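Local coordinates for E2A dna-binding protein (Human adenovirus 5, PDB 2WB0), which binds single-stranded DNA and forms multimers that unwind the template without ATP during strand-displacement replication of the viral genome, also enhancing its initiation, at residues A[100-105]-A[194-199]; A[270-275]-A[299-304]; A[5-10]-A[83-88]. All coordinates share one frame; numbering follows the deposited sequence.

Contact 1. Residues A[100-105]-A[194-199]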
ATOM      1  N   HIS A 100      10.109   4.571   7.722  1.00 15.29           N
ATOM      2  CA  HIS A 100       9.312   3.958   8.788  1.00 15.14           C
ATOM      3  C   HIS A 100      10.052   3.784  10.101  1.00 14.64           C
ATOM      4  O   HIS A 100       9.423   3.818  11.137  1.00 15.47           O
ATOM      5  CB  HIS A 100       8.783   2.571   8.342  1.00 14.08           C
ATOM      6  CG  HIS A 100       9.831   1.686   7.739  1.00 12.47           C
ATOM      7  ND1 HIS A 100      10.630   0.818   8.484  1.00 12.79           N
ATOM      8  CD2 HIS A 100      10.209   1.547   6.451  1.00 11.73           C
ATOM      9  CE1 HIS A 100      11.452   0.200   7.649  1.00 14.68           C
ATOM     10  NE2 HIS A 100      11.210   0.620   6.407  1.00 14.94           N
ATOM     11  N   ARG A 101      11.365   3.509  10.054  1.00 16.17           N
ATOM     12  CA  ARG A 101      12.203   3.252  11.236  1.00 15.73           C
ATOM     13  C   ARG A 101      11.694   2.113  12.079  1.00 16.03           C
ATOM     14  O   ARG A 101      11.833   2.103  13.318  1.00 15.65           O
ATOM     15  CB  ARG A 101      12.371   4.537  12.085  1.00 17.67           C
ATOM     16  CG  ARG A 101      13.095   5.609  11.309  1.00 22.51           C
ATOM     17  CD  ARG A 101      13.532   6.795  12.131  1.00 32.91           C
ATOM     18  NE  ARG A 101      13.844   7.857  11.173  1.00 41.42           N
ATOM     19  CZ  ARG A 101      14.178   9.115  11.480  1.00 47.73           C
ATOM     20  NH1 ARG A 101      14.271   9.503  12.749  1.00 50.81           N
ATOM     21  NH2 ARG A 101      14.437   9.994  10.513  1.00 49.07           N
ATOM     22  N   CYS A 102      11.059   1.163  11.413  1.00 14.81           N
ATOM     23  CA  CYS A 102      10.520  -0.025  12.092  1.00 15.59           C
ATOM     24  C   CYS A 102      11.471  -1.224  12.040  1.00 15.63           C
ATOM     25  O   CYS A 102      11.207  -2.274  12.661  1.00 14.43           O
ATOM     26  CB  CYS A 102       9.158  -0.426  11.496  1.00 14.15           C
ATOM     27  SG  CYS A 102       7.801   0.666  11.990  1.00 17.30           S
ATOM     28  N   ALA A 103      12.579  -1.084  11.335  1.00 16.16           N
ATOM     29  CA  ALA A 103      13.581  -2.166  11.385  1.00 19.51           C
ATOM     30  C   ALA A 103      14.919  -1.694  11.909  1.00 22.95           C
ATOM     31  O   ALA A 103      15.922  -2.332  11.592  1.00 27.52           O
ATOM     32  CB  ALA A 103      13.833  -2.777  10.014  1.00 18.50           C
ATOM     33  N   GLU A 104      14.975  -0.611  12.656  1.00 23.59           N
ATOM     34  CA  GLU A 104      16.276   0.001  13.085  1.00 25.53           C
ATOM     35  C   GLU A 104      16.620  -0.454  14.519  1.00 24.99           C
ATOM     36  O   GLU A 104      17.801  -0.648  14.873  1.00 25.57           O
ATOM     37  CB  GLU A 104      16.114   1.504  13.094  1.00 26.54           C
ATOM     38  CG  GLU A 104      17.305   2.415  12.844  1.00 36.27           C
ATOM     39  CD  GLU A 104      16.833   3.834  12.418  1.00 44.48           C
ATOM     40  OE1 GLU A 104      17.275   4.360  11.354  1.00 48.27           O
ATOM     41  OE2 GLU A 104      15.979   4.422  13.121  1.00 45.50           O
ATOM     42  N   ILE A 105      15.608  -0.538  15.347  1.00 22.80           N
ATOM     43  CA  ILE A 105      15.805  -0.856  16.741  1.00 22.61           C
ATOM     44  C   ILE A 105      15.065  -2.143  17.072  1.00 22.69           C
ATOM     45  O   ILE A 105      13.845  -2.268  16.905  1.00 21.24           O
ATOM     46  CB  ILE A 105      15.258   0.283  17.669  1.00 23.35           C
ATOM     47  CG1 ILE A 105      15.730   1.681  17.204  1.00 23.70           C
ATOM     48  CG2 ILE A 105      15.407  -0.092  19.161  1.00 20.81           C
ATOM     49  CD1 ILE A 105      16.457   2.497  18.204  1.00 31.01           C
ATOM     50  N   VAL A 194       9.299  -8.430  11.898  1.00 15.18           N
ATOM     51  CA  VAL A 194       9.802  -9.337  10.827  1.00 14.46           C
ATOM     52  C   VAL A 194       9.433  -8.811   9.437  1.00 13.49           C
ATOM     53  O   VAL A 194      10.275  -8.766   8.556  1.00 13.94           O
ATOM     54  CB  VAL A 194       9.263 -10.749  11.023  1.00 15.32           C
ATOM     55  CG1 VAL A 194       9.607 -11.609   9.783  1.00 13.62           C
ATOM     56  CG2 VAL A 194       9.897 -11.389  12.244  1.00 15.74           C
ATOM     57  N   ALA A 195       8.172  -8.387   9.228  1.00 14.96           N
ATOM     58  CA  ALA A 195       7.721  -7.887   7.892  1.00 13.80           C
ATOM     59  C   ALA A 195       8.406  -6.587   7.432  1.00 13.61           C
ATOM     60  O   ALA A 195       8.657  -6.357   6.204  1.00 12.79           O
ATOM     61  CB  ALA A 195       6.177  -7.673   7.930  1.00 14.01           C
ATOM     62  N   PHE A 196       8.675  -5.697   8.378  1.00 13.95           N
ATOM     63  CA  PHE A 196       9.491  -4.536   8.028  1.00 15.40           C
ATOM     64  C   PHE A 196      10.952  -4.898   7.715  1.00 14.73           C
ATOM     65  O   PHE A 196      11.556  -4.304   6.833  1.00 15.03           O
ATOM     66  CB  PHE A 196       9.415  -3.428   9.089  1.00 15.92           C
ATOM     67  CG  PHE A 196       8.069  -2.635   9.075  1.00 15.08           C
ATOM     68  CD1 PHE A 196       7.899  -1.515   8.280  1.00 12.19           C
ATOM     69  CD2 PHE A 196       7.038  -3.028   9.887  1.00 14.87           C
ATOM     70  CE1 PHE A 196       6.726  -0.785   8.288  1.00 13.18           C
ATOM     71  CE2 PHE A 196       5.802  -2.305   9.897  1.00 16.86           C
ATOM     72  CZ  PHE A 196       5.680  -1.165   9.069  1.00 13.65           C
ATOM     73  N   LYS A 197      11.502  -5.875   8.436  1.00 14.49           N
ATOM     74  CA  LYS A 197      12.872  -6.312   8.109  1.00 14.04           C
ATOM     75  C   LYS A 197      12.904  -6.919   6.717  1.00 14.09           C
ATOM     76  O   LYS A 197      13.908  -6.793   5.990  1.00 15.03           O
ATOM     77  CB  LYS A 197      13.359  -7.357   9.132  1.00 14.87           C
ATOM     78  CG  LYS A 197      13.861  -6.667  10.440  1.00 13.97           C
ATOM     79  CD  LYS A 197      14.357  -7.732  11.464  1.00 20.72           C
ATOM     80  CE  LYS A 197      15.240  -7.121  12.559  1.00 24.34           C
ATOM     81  NZ  LYS A 197      15.223  -7.991  13.775  1.00 23.61           N
ATOM     82  N   GLN A 198      11.823  -7.633   6.384  1.00 13.09           N
ATOM     83  CA  GLN A 198      11.685  -8.314   5.087  1.00 13.26           C
ATOM     84  C   GLN A 198      11.695  -7.289   3.966  1.00 12.74           C
ATOM     85  O   GLN A 198      12.413  -7.485   2.991  1.00 12.78           O
ATOM     86  CB  GLN A 198      10.382  -9.150   5.032  1.00 12.45           C
ATOM     87  CG  GLN A 198      10.247 -10.118   3.779  1.00 13.54           C
ATOM     88  CD  GLN A 198       9.989  -9.421   2.467  1.00 16.64           C
ATOM     89  OE1 GLN A 198      10.342  -9.958   1.376  1.00 19.96           O
ATOM     90  NE2 GLN A 198       9.280  -8.261   2.523  1.00 12.16           N
ATOM     91  N   ILE A 199      10.932  -6.193   4.096  1.00 12.42           N
ATOM     92  CA  ILE A 199      10.874  -5.254   2.958  1.00 14.14           C
ATOM     93  C   ILE A 199      12.222  -4.526   2.805  1.00 14.28           C
ATOM     94  O   ILE A 199      12.712  -4.327   1.678  1.00 15.48           O
ATOM     95  CB  ILE A 199       9.644  -4.262   3.036  1.00 13.38           C
ATOM     96  CG1 ILE A 199       9.533  -3.505   1.693  1.00 12.85           C
ATOM     97  CG2 ILE A 199       9.761  -3.285   4.206  1.00 15.70           C
ATOM     98  CD1 ILE A 199       9.280  -4.481   0.471  1.00 14.20           C
TER
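Ala-103 and Lys-197 mark the closest backbone approach, CA to CA 5.3 Å, where the irregular loop 100-105 lies against a turn of helix 194-199 with no hydrogen bond between the two. Phe-196 contributes the largest share of the buried surface. Cys-102 rests on one face of its ring, with CB 3.5 Å from Phe-196 CG in a CH-pi contact. The sulfur lies farther out over the same face, Cys-102 SG standing 4.0 Å from the centroid of the Phe-196 ring and only 8° from the ring normal. A cysteine suits this place because its slim, polarisable side chain can sit over an aromatic face with both CB and SG close to the ring.

His-100 meets the same ring at a slant. Its CG occupies the crowded position between the backbone N and the carbonyl carbon (chi1 48°), and Phe-196 CD1 comes over one face of the imidazole, 3.6 Å from His-100 ND1. The planes are inclined at 42°. ND1 accepts the backbone N-H of Cys-102, N to ND1 3.0 Å, slightly tilted from the imidazole plane; this bond fixes the ring's rotation and ties it to the backbone of Cys-102.

At the next residue of the helix, Ala-103 CB packs 3.9 Å from Lys-197 CG, a methyl being small enough to let the backbones draw close. The lysine chain runs on extended to a salt bridge between NZ and Glu-106.

Cys-102 is not a zinc ligand: its side chain lies about 10 Å from a bound zinc ion. Leu-217 of strand 216-220 touches both His-100 and Phe-196, while Val-194, Ala-195 and Phe-196 all touch strand 271-276.

Contact 2. Residues A[270-275]-A[299-304]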
ATOM      1  N   PRO A 270      10.449 -14.214   7.475  1.00 18.05           N
ATOM      2  CA  PRO A 270       9.282 -14.846   6.811  1.00 17.70           C
ATOM      3  C   PRO A 270       7.962 -14.213   7.199  1.00 16.59           C
ATOM      4  O   PRO A 270       7.086 -14.907   7.688  1.00 16.37           O
ATOM      5  CB  PRO A 270       9.362 -16.286   7.318  1.00 16.60           C
ATOM      6  CG  PRO A 270       9.939 -16.124   8.715  1.00 20.04           C
ATOM      7  CD  PRO A 270      10.977 -15.054   8.571  1.00 18.98           C
ATOM      8  N   ALA A 271       7.770 -12.924   6.880  1.00 14.61           N
ATOM      9  CA  ALA A 271       6.448 -12.262   7.040  1.00 15.32           C
ATOM     10  C   ALA A 271       6.447 -11.096   6.056  1.00 14.14           C
ATOM     11  O   ALA A 271       7.505 -10.493   5.810  1.00 14.80           O
ATOM     12  CB  ALA A 271       6.203 -11.717   8.495  1.00 13.30           C
ATOM     13  N   LEU A 272       5.299 -10.853   5.422  1.00 13.45           N
ATOM     14  CA  LEU A 272       5.153  -9.748   4.488  1.00 12.58           C
ATOM     15  C   LEU A 272       4.231  -8.671   5.065  1.00 13.77           C
ATOM     16  O   LEU A 272       3.243  -8.976   5.712  1.00 12.79           O
ATOM     17  CB  LEU A 272       4.487 -10.250   3.199  1.00 13.45           C
ATOM     18  CG  LEU A 272       5.417 -10.751   2.090  1.00 16.04           C
ATOM     19  CD1 LEU A 272       6.895 -11.047   2.390  1.00 11.99           C
ATOM     20  CD2 LEU A 272       4.807 -11.383   0.878  1.00 12.63           C
ATOM     21  N   ILE A 273       4.541  -7.415   4.750  1.00 13.17           N
ATOM     22  CA  ILE A 273       3.592  -6.318   5.006  1.00 12.77           C
ATOM     23  C   ILE A 273       2.547  -6.462   3.882  1.00 13.08           C
ATOM     24  O   ILE A 273       2.894  -6.552   2.700  1.00 13.35           O
ATOM     25  CB  ILE A 273       4.304  -4.937   4.814  1.00 12.29           C
ATOM     26  CG1 ILE A 273       5.325  -4.717   5.936  1.00 14.79           C
ATOM     27  CG2 ILE A 273       3.214  -3.765   4.598  1.00 10.01           C
ATOM     28  CD1 ILE A 273       6.217  -3.434   5.797  1.00 16.16           C
ATOM     29  N   VAL A 274       1.273  -6.430   4.243  1.00 12.23           N
ATOM     30  CA  VAL A 274       0.249  -6.495   3.264  1.00 11.80           C
ATOM     31  C   VAL A 274      -0.711  -5.294   3.417  1.00 11.43           C
ATOM     32  O   VAL A 274      -1.199  -5.043   4.520  1.00 13.12           O
ATOM     33  CB  VAL A 274      -0.574  -7.797   3.428  1.00 13.14           C
ATOM     34  CG1 VAL A 274      -1.715  -7.824   2.437  1.00 14.17           C
ATOM     35  CG2 VAL A 274       0.317  -9.061   3.271  1.00 11.13           C
ATOM     36  N   PHE A 275      -1.000  -4.589   2.313  1.00 11.66           N
ATOM     37  CA  PHE A 275      -1.856  -3.450   2.280  1.00 10.20           C
ATOM     38  C   PHE A 275      -3.248  -3.888   1.804  1.00 11.34           C
ATOM     39  O   PHE A 275      -3.335  -4.546   0.762  1.00 12.39           O
ATOM     40  CB  PHE A 275      -1.313  -2.376   1.291  1.00  9.74           C
ATOM     41  CG  PHE A 275       0.086  -1.889   1.640  1.00  8.92           C
ATOM     42  CD1 PHE A 275       0.323  -1.149   2.823  1.00 10.48           C
ATOM     43  CD2 PHE A 275       1.140  -2.186   0.791  1.00  9.94           C
ATOM     44  CE1 PHE A 275       1.620  -0.729   3.141  1.00  7.89           C
ATOM     45  CE2 PHE A 275       2.451  -1.774   1.106  1.00 10.29           C
ATOM     46  CZ  PHE A 275       2.666  -1.022   2.272  1.00 11.36           C
ATOM     47  N   SER A 299       0.907  -6.846  -1.392  1.00 11.71           N
ATOM     48  CA  SER A 299       1.929  -7.004  -0.369  1.00 11.66           C
ATOM     49  C   SER A 299       3.013  -6.025  -0.757  1.00 11.26           C
ATOM     50  O   SER A 299       3.121  -5.636  -1.943  1.00 12.66           O
ATOM     51  CB  SER A 299       2.500  -8.459  -0.295  1.00 11.47           C
ATOM     52  OG  SER A 299       3.123  -8.795  -1.582  1.00 11.14           O
ATOM     53  N   ALA A 300       3.801  -5.578   0.215  1.00 12.21           N
ATOM     54  CA  ALA A 300       4.859  -4.592  -0.094  1.00 12.48           C
ATOM     55  C   ALA A 300       5.897  -4.997  -1.180  1.00 11.79           C
ATOM     56  O   ALA A 300       6.254  -4.192  -2.020  1.00 13.07           O
ATOM     57  CB  ALA A 300       5.586  -4.116   1.227  1.00 10.40           C
ATOM     58  N   PRO A 301       6.374  -6.214  -1.164  1.00 13.84           N
ATOM     59  CA  PRO A 301       7.266  -6.547  -2.298  1.00 13.99           C
ATOM     60  C   PRO A 301       6.602  -6.549  -3.645  1.00 13.54           C
ATOM     61  O   PRO A 301       7.279  -6.149  -4.611  1.00 13.35           O
ATOM     62  CB  PRO A 301       7.768  -7.954  -1.985  1.00 13.91           C
ATOM     63  CG  PRO A 301       7.440  -8.143  -0.441  1.00 16.11           C
ATOM     64  CD  PRO A 301       6.179  -7.359  -0.246  1.00 12.67           C
ATOM     65  N   ASP A 302       5.324  -6.982  -3.744  1.00 11.99           N
ATOM     66  CA  ASP A 302       4.615  -6.982  -5.034  1.00 12.09           C
ATOM     67  C   ASP A 302       4.355  -5.559  -5.412  1.00 11.58           C
ATOM     68  O   ASP A 302       4.379  -5.260  -6.599  1.00 11.80           O
ATOM     69  CB  ASP A 302       3.288  -7.796  -4.953  1.00 10.16           C
ATOM     70  CG  ASP A 302       3.558  -9.258  -4.799  1.00 16.35           C
ATOM     71  OD1 ASP A 302       4.740  -9.622  -5.051  1.00 14.66           O
ATOM     72  OD2 ASP A 302       2.657 -10.008  -4.379  1.00 13.71           O
ATOM     73  N   LEU A 303       4.135  -4.674  -4.435  1.00 10.99           N
ATOM     74  CA  LEU A 303       3.921  -3.238  -4.778  1.00 12.66           C
ATOM     75  C   LEU A 303       5.185  -2.598  -5.409  1.00 12.65           C
ATOM     76  O   LEU A 303       5.118  -1.845  -6.404  1.00 12.75           O
ATOM     77  CB  LEU A 303       3.518  -2.438  -3.531  1.00 11.83           C
ATOM     78  CG  LEU A 303       2.612  -1.197  -3.630  1.00 17.45           C
ATOM     79  CD1 LEU A 303       2.675  -0.299  -2.376  1.00 13.62           C
ATOM     80  CD2 LEU A 303       2.281  -0.489  -4.972  1.00 12.28           C
ATOM     81  N   LEU A 304       6.347  -2.895  -4.830  1.00 13.69           N
ATOM     82  CA  LEU A 304       7.599  -2.392  -5.386  1.00 13.61           C
ATOM     83  C   LEU A 304       7.820  -3.010  -6.759  1.00 14.71           C
ATOM     84  O   LEU A 304       8.195  -2.321  -7.682  1.00 15.67           O
ATOM     85  CB  LEU A 304       8.757  -2.748  -4.461  1.00 13.98           C
ATOM     86  CG  LEU A 304      10.043  -1.928  -4.431  1.00 16.14           C
ATOM     87  CD1 LEU A 304      11.341  -2.599  -3.969  1.00 15.89           C
ATOM     88  CD2 LEU A 304      10.142  -0.578  -5.219  1.00 15.89           C
TER
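Phe-275 has CG anti to its carbonyl carbon, beside the backbone N (chi1 -59°), while Ile-273 sets CG2 anti to its backbone N and over one face of the phenylalanine ring. Together they receive Ala-300, whose CB is 3.9 Å from Ile-273 CB and equally far from Phe-275 CE2; the small methyl fits between the two, close to both. One turn on, Leu-303 crosses the phenylalanine at about a right angle, bringing CD1 within 3.8 Å of Phe-275 CE2.

The backbone here is a strand-to-helix junction at the edge of a three-stranded antiparallel sheet, in a zinc-binding domain. Ser-299 pairs with Val-274 as an antiparallel non-hydrogen-bonded pair and is also the helix N-cap; the axes of strand and helix then diverge at 67°. Ala-300 N, in the first turn and without a helical acceptor, donates to Ile-273 O at 2.8 Å, with an N-H...O angle of 161°. The same oxygen receives a CA-H contact from Ser-299 CA at 3.2 Å. Ser-299 OG is buried and bonds to Thr-60 O, and Asp-302 reaches Thr-60 and Thr-62. Proline suits position 301, since first-turn residues need no N-H for the helix. Leu-272 crosses its ring obliquely, CD1 lying 4.1 Å from Pro-301 CG, and lays CD2 3.9 Å from Ser-299 CB.

Contact 3. Residues A[5-10]-A[83-88]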
ATOM      1  N   VAL A   5       3.977  22.107 -28.611  1.00 42.80           N
ATOM      2  CA  VAL A   5       2.727  21.361 -28.466  1.00 40.50           C
ATOM      3  C   VAL A   5       2.303  21.382 -27.005  1.00 38.41           C
ATOM      4  O   VAL A   5       3.181  21.411 -26.121  1.00 37.94           O
ATOM      5  CB  VAL A   5       2.925  19.925 -29.015  1.00 41.44           C
ATOM      6  CG1 VAL A   5       2.059  18.899 -28.311  1.00 41.81           C
ATOM      7  CG2 VAL A   5       2.657  19.920 -30.507  1.00 39.41           C
ATOM      8  N   SER A   6       0.985  21.455 -26.756  1.00 34.66           N
ATOM      9  CA  SER A   6       0.427  21.282 -25.401  1.00 31.81           C
ATOM     10  C   SER A   6       0.908  19.932 -24.807  1.00 29.55           C
ATOM     11  O   SER A   6       1.001  18.943 -25.501  1.00 27.74           O
ATOM     12  CB  SER A   6      -1.131  21.387 -25.402  1.00 31.06           C
ATOM     13  OG  SER A   6      -1.796  20.262 -26.034  1.00 28.69           O
ATOM     14  N   ALA A   7       1.247  19.955 -23.525  1.00 28.85           N
ATOM     15  CA  ALA A   7       1.524  18.750 -22.755  1.00 27.36           C
ATOM     16  C   ALA A   7       0.432  17.658 -22.926  1.00 26.55           C
ATOM     17  O   ALA A   7       0.732  16.466 -23.231  1.00 26.26           O
ATOM     18  CB  ALA A   7       1.683  19.153 -21.361  1.00 26.38           C
ATOM     19  N   TRP A   8      -0.845  18.060 -22.817  1.00 25.38           N
ATOM     20  CA  TRP A   8      -1.942  17.131 -23.067  1.00 24.78           C
ATOM     21  C   TRP A   8      -1.860  16.390 -24.404  1.00 25.78           C
ATOM     22  O   TRP A   8      -1.975  15.139 -24.450  1.00 25.32           O
ATOM     23  CB  TRP A   8      -3.311  17.823 -22.883  1.00 24.59           C
ATOM     24  CG  TRP A   8      -4.484  16.876 -22.930  1.00 24.32           C
ATOM     25  CD1 TRP A   8      -5.072  16.259 -21.838  1.00 20.94           C
ATOM     26  CD2 TRP A   8      -5.222  16.460 -24.074  1.00 21.33           C
ATOM     27  NE1 TRP A   8      -6.129  15.502 -22.249  1.00 23.30           N
ATOM     28  CE2 TRP A   8      -6.250  15.601 -23.610  1.00 21.64           C
ATOM     29  CE3 TRP A   8      -5.130  16.728 -25.458  1.00 22.11           C
ATOM     30  CZ2 TRP A   8      -7.175  15.022 -24.455  1.00 19.02           C
ATOM     31  CZ3 TRP A   8      -6.061  16.125 -26.319  1.00 22.93           C
ATOM     32  CH2 TRP A   8      -7.046  15.266 -25.827  1.00 24.85           C
ATOM     33  N   GLU A   9      -1.617  17.100 -25.513  1.00 25.37           N
ATOM     34  CA  GLU A   9      -1.522  16.381 -26.760  1.00 25.91           C
ATOM     35  C   GLU A   9      -0.286  15.412 -26.775  1.00 23.60           C
ATOM     36  O   GLU A   9      -0.357  14.359 -27.326  1.00 24.22           O
ATOM     37  CB  GLU A   9      -1.441  17.360 -27.957  1.00 27.21           C
ATOM     38  CG  GLU A   9      -2.789  17.954 -28.398  1.00 29.56           C
ATOM     39  CD  GLU A   9      -2.598  18.969 -29.572  1.00 32.80           C
ATOM     40  OE1 GLU A   9      -2.039  20.067 -29.301  1.00 31.17           O
ATOM     41  OE2 GLU A   9      -2.964  18.621 -30.723  1.00 28.12           O
ATOM     42  N   LYS A  10       0.809  15.814 -26.156  1.00 25.60           N
ATOM     43  CA  LYS A  10       2.031  14.992 -26.158  1.00 25.59           C
ATOM     44  C   LYS A  10       1.753  13.693 -25.349  1.00 25.85           C
ATOM     45  O   LYS A  10       1.996  12.574 -25.836  1.00 27.92           O
ATOM     46  CB  LYS A  10       3.162  15.786 -25.562  1.00 26.93           C
ATOM     47  CG  LYS A  10       4.392  14.948 -25.252  1.00 26.89           C
ATOM     48  CD  LYS A  10       5.545  15.778 -24.838  1.00 28.63           C
ATOM     49  CE  LYS A  10       6.819  14.947 -24.911  1.00 29.11           C
ATOM     50  NZ  LYS A  10       7.787  15.598 -24.005  1.00 30.13           N
ATOM     51  N   ALA A  83       5.006  13.640 -20.522  1.00 26.14           N
ATOM     52  CA  ALA A  83       4.236  14.726 -21.184  1.00 27.29           C
ATOM     53  C   ALA A  83       4.293  16.090 -20.478  1.00 27.22           C
ATOM     54  O   ALA A  83       3.910  17.111 -21.062  1.00 28.29           O
ATOM     55  CB  ALA A  83       2.822  14.293 -21.303  1.00 26.95           C
ATOM     56  N   GLU A  84       4.726  16.090 -19.233  1.00 27.71           N
ATOM     57  CA  GLU A  84       4.635  17.234 -18.347  1.00 29.65           C
ATOM     58  C   GLU A  84       3.196  17.710 -18.117  1.00 29.68           C
ATOM     59  O   GLU A  84       2.911  18.940 -18.099  1.00 28.44           O
ATOM     60  CB  GLU A  84       5.518  18.367 -18.863  1.00 31.53           C
ATOM     61  CG  GLU A  84       6.963  17.904 -19.149  1.00 34.45           C
ATOM     62  CD  GLU A  84       7.867  19.103 -19.329  1.00 41.62           C
ATOM     63  OE1 GLU A  84       8.121  19.472 -20.490  1.00 45.19           O
ATOM     64  OE2 GLU A  84       8.243  19.711 -18.315  1.00 41.97           O
ATOM     65  N   VAL A  85       2.286  16.749 -17.961  1.00 26.86           N
ATOM     66  CA  VAL A  85       0.963  17.072 -17.510  1.00 27.55           C
ATOM     67  C   VAL A  85       0.815  16.730 -16.044  1.00 29.05           C
ATOM     68  O   VAL A  85       1.284  15.695 -15.642  1.00 29.64           O
ATOM     69  CB  VAL A  85      -0.195  16.537 -18.407  1.00 28.46           C
ATOM     70  CG1 VAL A  85       0.244  15.988 -19.728  1.00 30.32           C
ATOM     71  CG2 VAL A  85      -1.286  15.669 -17.635  1.00 29.93           C
ATOM     72  N   THR A  86       0.240  17.627 -15.244  1.00 28.50           N
ATOM     73  CA  THR A  86      -0.091  17.324 -13.843  1.00 27.58           C
ATOM     74  C   THR A  86      -1.489  17.903 -13.620  1.00 25.79           C
ATOM     75  O   THR A  86      -1.828  19.010 -14.162  1.00 24.65           O
ATOM     76  CB  THR A  86       0.887  17.987 -12.873  1.00 27.20           C
ATOM     77  OG1 THR A  86       0.776  19.384 -13.052  1.00 37.32           O
ATOM     78  CG2 THR A  86       2.341  17.707 -13.238  1.00 29.05           C
ATOM     79  N   TYR A  87      -2.310  17.164 -12.874  1.00 21.68           N
ATOM     80  CA  TYR A  87      -3.603  17.678 -12.467  1.00 21.61           C
ATOM     81  C   TYR A  87      -3.471  17.920 -10.983  1.00 21.08           C
ATOM     82  O   TYR A  87      -3.237  16.987 -10.209  1.00 20.00           O
ATOM     83  CB  TYR A  87      -4.701  16.669 -12.727  1.00 19.52           C
ATOM     84  CG  TYR A  87      -4.865  16.348 -14.239  1.00 22.46           C
ATOM     85  CD1 TYR A  87      -5.734  17.089 -15.054  1.00 16.35           C
ATOM     86  CD2 TYR A  87      -4.160  15.317 -14.829  1.00 17.53           C
ATOM     87  CE1 TYR A  87      -5.896  16.747 -16.380  1.00 18.29           C
ATOM     88  CE2 TYR A  87      -4.298  15.001 -16.165  1.00 15.14           C
ATOM     89  CZ  TYR A  87      -5.168  15.741 -16.946  1.00 17.75           C
ATOM     90  OH  TYR A  87      -5.337  15.455 -18.296  1.00 20.81           O
ATOM     91  N   LYS A  88      -3.615  19.168 -10.571  1.00 21.11           N
ATOM     92  CA  LYS A  88      -3.452  19.499  -9.167  1.00 22.71           C
ATOM     93  C   LYS A  88      -4.430  18.698  -8.318  1.00 21.47           C
ATOM     94  O   LYS A  88      -5.572  18.511  -8.707  1.00 23.01           O
ATOM     95  CB  LYS A  88      -3.661  20.989  -8.973  1.00 25.40           C
ATOM     96  CG  LYS A  88      -2.967  21.475  -7.715  1.00 28.60           C
ATOM     97  CD  LYS A  88      -2.840  22.981  -7.701  1.00 37.21           C
ATOM     98  CE  LYS A  88      -2.223  23.368  -6.333  1.00 44.19           C
ATOM     99  NZ  LYS A  88      -2.836  24.667  -5.852  1.00 49.58           N
TER
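The Schellman motif that ends helix 64-83, with Ala-83 and the positive-phi Glu-84, abuts the first turn of helix 7-21 at Ala-7, joining two helices of the all-alpha region. Alanine on both sides lets the CA atoms of Ala-7 and Ala-83 come within 5.1 Å. The methyl of Ala-7 faces the carbonyls of the motif, and its CB is modelled so near Ala-83 O that the exact spacing is doubtful. In return Ala-83 CB lies 3.6 Å from Ala-7 O. Val-85, just past the helix end, adds an apolar contact, CG1 to Ala-7 CB 3.8 Å.

Lys-10 has CG anti to its backbone N (chi1 168°), and the extended chain beyond it passes Ala-83, with CD 4.0 Å from Ala-83 CA. Its NZ bonds to Phe-82 O and makes a cation-pi contact with the Phe-82 ring. On the flank, Trp-8 meets Tyr-87 at its indole edge: Tyr-87 OH lies near the ring plane, 3.6 Å from Trp-8 CD1. Ser-6 caps the helix by accepting Glu-9 N at its OG.

No hydrogen bond crosses between 5-10 and 83-88. The join rests on van der Waals contact, while Trp-8 NE1 is held by Lys-33 O and Tyr-87 OH weakly by Leu-34 O. The lysine's positive charge, close to the C-terminal carbonyls of helix 64-83, would be expected to interact favourably with the partial negative charge there.

From the N terminus, contact 3 comes first: it closes a loop of 72 mostly helical residues and ties the start of helix 7-21 to the end of helix 64-83. Contact 1 follows, bridging 88 residues from the loop after strand 95-99 to helix 189-206. Contact 2 closes the shortest loop, 23 residues, joining strand 271-276 to helix 300-315. The three run in series; none nests or crosses. Contacts 1 and 2 nevertheless share one core, with Phe-196 CD1 3.6 Å from Ile-273 CD1 and Gln-198 packed on Leu-272. Contact 3 stands apart, its centre about 38 Å from that of contact 1, across the chain's centre.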